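Local atomic coordinates of RNA-binding protein HI_1333 (PDB entry 1JO0), a protein that probably binds RNA, as expected of a small protein built on the CRS1/YhbY (CRM) domain. Residues T58-L61 with I62-I66; G28-E31 with G32-A35. One frame throughout, in Å; residues are numbered along the deposited sequence.

Contact 1. Residues T58-L61 with I62-I66; sequences TKQL and IINAI
Gln60 and Asn64, one helical turn apart on the outer face of helix 56-70, are joined by a side-chain hydrogen bond that runs beside the backbone bonds of the same turn. Gln60 holds CG anti to its backbone N (chi1 -167°), and a bend at chi2 then swings the amide along the helix toward Asn64. From there Gln60 NE2 donates to Asn64 OD1 at 2.9 Å. The acceptor lies almost in the amide plane of Gln60, whereas NE2 approaches from above the carbonyl plane of Asn64, 41° out of it and away from either lone pair; the two amides are turned 43° against each other. Asn64 OD1 also accepts from a glycerol, probably from the crystallisation liquor. Gln60 O takes the backbone N of Asn64 at 2.9 Å; Gln60 O also lies over the face of the Asn64 side-chain amide, 3.2 Å from Asn64 CG.

On the neighbouring flank, turned to the sheet, the contact is apolar. Lys59 and Ile63 lie alongside each other, with Lys59 CG 3.9 Å from Ile63 CD1. Beyond this methylene Lys59 bends, and NZ reaches the carbonyl oxygen of Gly79; Ile63 packs on Gln74, Thr77 and Leu82 of the sheet. Toward the start of the helix, Thr58 OG1 is hydrogen-bonded to Asp55, and Thr58 CG2 rests 4.2 Å from Ile62 CD1. The backbone bond from Ile62 N to Thr58 O is nearly straight. Such i to i+4 pairing, polar outside and apolar against strands 73-78 and 81-85, is typical of an amphipathic α-helix lying on a β-sheet.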
loop_
_atom_site.group_PDB
_atom_site.type_symbol
_atom_site.label_atom_id
_atom_site.label_comp_id
_atom_site.label_asym_id
_atom_site.label_seq_id
_atom_site.Cartn_x
_atom_site.Cartn_y
_atom_site.Cartn_z
ATOM N N THR A 58 14.983 3.131 -6.733
ATOM C CA THR A 58 14.712 3.572 -5.354
ATOM C C THR A 58 13.323 3.161 -4.930
ATOM O O THR A 58 13.069 2.651 -3.849
ATOM C CB THR A 58 14.916 5.092 -5.316
ATOM O OG1 THR A 58 16.336 5.248 -5.532
ATOM C CG2 THR A 58 14.548 5.740 -3.982
ATOM N N LYS A 59 12.358 3.374 -5.834
ATOM C CA LYS A 59 10.995 3.009 -5.541
ATOM C C LYS A 59 10.904 1.499 -5.310
ATOM O O LYS A 59 10.186 1.069 -4.412
ATOM C CB LYS A 59 10.085 3.461 -6.634
ATOM C CG LYS A 59 8.613 3.116 -6.369
ATOM C CD LYS A 59 7.774 3.960 -7.334
ATOM C CE LYS A 59 7.964 3.368 -8.715
ATOM N NZ LYS A 59 6.841 3.645 -9.657
ATOM N N GLN A 60 11.650 0.726 -6.105
ATOM C CA GLN A 60 11.583 -0.705 -5.933
ATOM C C GLN A 60 12.115 -1.131 -4.572
ATOM O O GLN A 60 11.561 -2.031 -3.937
ATOM C CB GLN A 60 12.353 -1.437 -7.061
ATOM C CG GLN A 60 12.036 -2.917 -7.082
ATOM C CD GLN A 60 10.576 -3.149 -7.445
ATOM O OE1 GLN A 60 10.143 -2.743 -8.518
ATOM N NE2 GLN A 60 9.825 -3.806 -6.558
ATOM N N LEU A 61 13.212 -0.527 -4.106
ATOM C CA LEU A 61 13.727 -0.792 -2.756
ATOM C C LEU A 61 12.642 -0.566 -1.703
ATOM O O LEU A 61 12.448 -1.393 -0.829
ATOM C CB LEU A 61 14.927 0.119 -2.495
ATOM C CG LEU A 61 16.274 -0.032 -3.078
ATOM C CD1 LEU A 61 17.204 1.107 -2.664
ATOM C CD2 LEU A 61 16.977 -1.327 -2.637
ATOM N N ILE A 62 11.987 0.582 -1.823
ATOM C CA ILE A 62 10.911 0.935 -0.900
ATOM C C ILE A 62 9.781 -0.061 -0.964
ATOM O O ILE A 62 9.333 -0.509 0.104
ATOM C CB ILE A 62 10.427 2.370 -1.176
ATOM C CG1 ILE A 62 11.486 3.405 -0.806
ATOM C CG2 ILE A 62 9.116 2.639 -0.469
ATOM C CD1 ILE A 62 11.332 4.785 -1.391
ATOM N N ILE A 63 9.280 -0.413 -2.133
ATOM C CA ILE A 63 8.205 -1.369 -2.275
ATOM C C ILE A 63 8.591 -2.673 -1.602
ATOM O O ILE A 63 7.825 -3.296 -0.840
ATOM C CB ILE A 63 7.868 -1.646 -3.768
ATOM C CG1 ILE A 63 7.209 -0.471 -4.448
ATOM C CG2 ILE A 63 7.043 -2.929 -3.913
ATOM C CD1 ILE A 63 7.067 -0.491 -5.942
ATOM N N ASN A 64 9.782 -3.150 -1.932
ATOM C CA ASN A 64 10.192 -4.451 -1.418
ATOM C C ASN A 64 10.240 -4.461 0.096
ATOM O O ASN A 64 9.852 -5.454 0.726
ATOM C CB ASN A 64 11.551 -4.832 -2.009
ATOM C CG ASN A 64 11.486 -5.171 -3.482
ATOM O OD1 ASN A 64 10.413 -5.236 -4.051
ATOM N ND2 ASN A 64 12.656 -5.379 -4.097
ATOM N N ALA A 65 10.737 -3.374 0.674
ATOM C CA ALA A 65 10.843 -3.307 2.124
ATOM C C ALA A 65 9.457 -3.261 2.778
ATOM O O ALA A 65 9.206 -3.883 3.806
ATOM C CB ALA A 65 11.634 -2.094 2.552
ATOM N N ILE A 66 8.559 -2.465 2.216
ATOM C CA ILE A 66 7.197 -2.341 2.751
ATOM C C ILE A 66 6.552 -3.724 2.724
ATOM O O ILE A 66 5.959 -4.173 3.694
ATOM C CB ILE A 66 6.348 -1.286 2.024
ATOM C CG1 ILE A 66 6.908 0.129 2.191
ATOM C CG2 ILE A 66 4.881 -1.396 2.428
ATOM C CD1 ILE A 66 6.311 1.180 1.330
#

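Contact 2. Residues G28-E31 with G32-A35; sequences GLTE and GVLA
Thr30 meets Val33 where the loop after strand 22-24 turns into helix 31-44, and its side chain can be followed outward atom by atom. Thr30 CB passes 3.9 Å from Gly32 N. At the tip, OG1 occupies the position between the backbone N and the carbonyl carbon (chi1 62°), which turns it under the first turn of the helix. There Thr30 OG1 accepts from Val33 N at 3.1 Å, with an N-H...O angle of 160°, and touches Val33 CG2 at 3.4 Å. The two side chains cross at about a right angle, the hydroxyl lying against one methyl of the valine. The main chain of Thr30 adds a second hold: Thr30 O receives Leu34 N at 2.9 Å, the first i to i+4 bond of the helix, and Glu31 O repeats the pattern with Ala35 N.

Just before the cap, Leu29 is the centre of an inverse gamma turn, closed by a weak bond from Thr30 N to Gly28 O. Its CG stands anti to the backbone N (chi1 -164°), and Leu29 CD1 comes round to lie 4.0 Å from Val33 CG1. Val33 thus has the threonine oxygen against CG2 and the leucine against CG1, and goes on to pack against Val22 and Leu24 of strand 22-24. Leu34 instead meets Glu69 and Thr70 of helix 56-70. The loose approach of Leu29 CD1 to Leu34 CB, 4.5 Å, falls in the positions of a hydrophobic staple, while the threonine N-cap itself is a classic start to an α-helix.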
loop_
_atom_site.group_PDB
_atom_site.type_symbol
_atom_site.label_atom_id
_atom_site.label_comp_id
_atom_site.label_asym_id
_atom_site.label_seq_id
_atom_site.Cartn_x
_atom_site.Cartn_y
_atom_site.Cartn_z
ATOM N N GLY A 28 12.977 8.476 3.217
ATOM C CA GLY A 28 12.552 7.153 2.798
ATOM C C GLY A 28 11.746 6.447 3.876
ATOM O O GLY A 28 10.986 7.112 4.592
ATOM N N LEU A 29 11.920 5.135 3.970
ATOM C CA LEU A 29 11.213 4.249 4.879
ATOM C C LEU A 29 11.856 4.218 6.245
ATOM O O LEU A 29 12.556 3.285 6.625
ATOM C CB LEU A 29 11.162 2.805 4.337
ATOM C CG LEU A 29 10.118 1.912 5.016
ATOM C CD1 LEU A 29 8.708 2.414 4.789
ATOM C CD2 LEU A 29 10.155 0.484 4.494
ATOM N N THR A 30 11.571 5.278 6.981
ATOM C CA THR A 30 12.032 5.329 8.344
ATOM C C THR A 30 11.173 4.460 9.251
ATOM O O THR A 30 10.130 3.948 8.857
ATOM C CB THR A 30 12.002 6.773 8.872
ATOM O OG1 THR A 30 10.624 7.196 8.841
ATOM C CG2 THR A 30 12.832 7.695 7.988
ATOM N N GLU A 31 11.662 4.307 10.485
ATOM C CA GLU A 31 10.870 3.651 11.507
ATOM C C GLU A 31 9.498 4.276 11.633
ATOM O O GLU A 31 8.443 3.651 11.702
ATOM C CB GLU A 31 11.604 3.748 12.850
ATOM C CG GLU A 31 11.645 2.454 13.605
ATOM C CD GLU A 31 10.346 2.036 14.241
ATOM O OE1 GLU A 31 9.435 2.862 14.478
ATOM O OE2 GLU A 31 10.166 0.816 14.481
ATOM N N GLY A 32 9.454 5.602 11.638
ATOM C CA GLY A 32 8.185 6.294 11.808
ATOM C C GLY A 32 7.262 6.124 10.619
ATOM O O GLY A 32 6.052 5.974 10.796
ATOM N N VAL A 33 7.805 6.136 9.413
ATOM C CA VAL A 33 6.979 5.956 8.221
ATOM C C VAL A 33 6.412 4.535 8.227
ATOM O O VAL A 33 5.238 4.330 7.893
ATOM C CB VAL A 33 7.723 6.300 6.903
ATOM C CG1 VAL A 33 6.907 5.852 5.705
ATOM C CG2 VAL A 33 8.004 7.794 6.804
ATOM N N LEU A 34 7.221 3.555 8.615
ATOM C CA LEU A 34 6.719 2.173 8.667
ATOM C C LEU A 34 5.585 2.073 9.669
ATOM O O LEU A 34 4.619 1.370 9.390
ATOM C CB LEU A 34 7.852 1.228 9.031
ATOM C CG LEU A 34 7.437 -0.231 9.235
ATOM C CD1 LEU A 34 6.799 -0.745 7.937
ATOM C CD2 LEU A 34 8.615 -1.046 9.719
ATOM N N ALA A 35 5.742 2.747 10.794
ATOM C CA ALA A 35 4.631 2.733 11.755
ATOM C C ALA A 35 3.389 3.373 11.182
ATOM O O ALA A 35 2.274 2.924 11.478
ATOM C CB ALA A 35 5.111 3.403 13.045
#

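Overall arrangement
Contact 2 comes first along the chain, at the start of helix 31-44, and contact 1 follows within helix 56-70; strand 46-51 comes between them in the sequence. Their centres lie 12 Å apart, yet they touch through one residue: Leu29 CD2 is 3.6 Å from Ala65 CB, and Leu29 CD1 is 3.9 Å from Ile66 CG1. The capped end of one helix therefore packs against the flank of the other. Both helices lie on the sheet, contact 2 near its edge strand 22-24 and contact 1 on strands 81-85 and 73-78. Together the contacts tie two helices to one mixed four-stranded sheet within the CRM domain, a family associated with RNA binding.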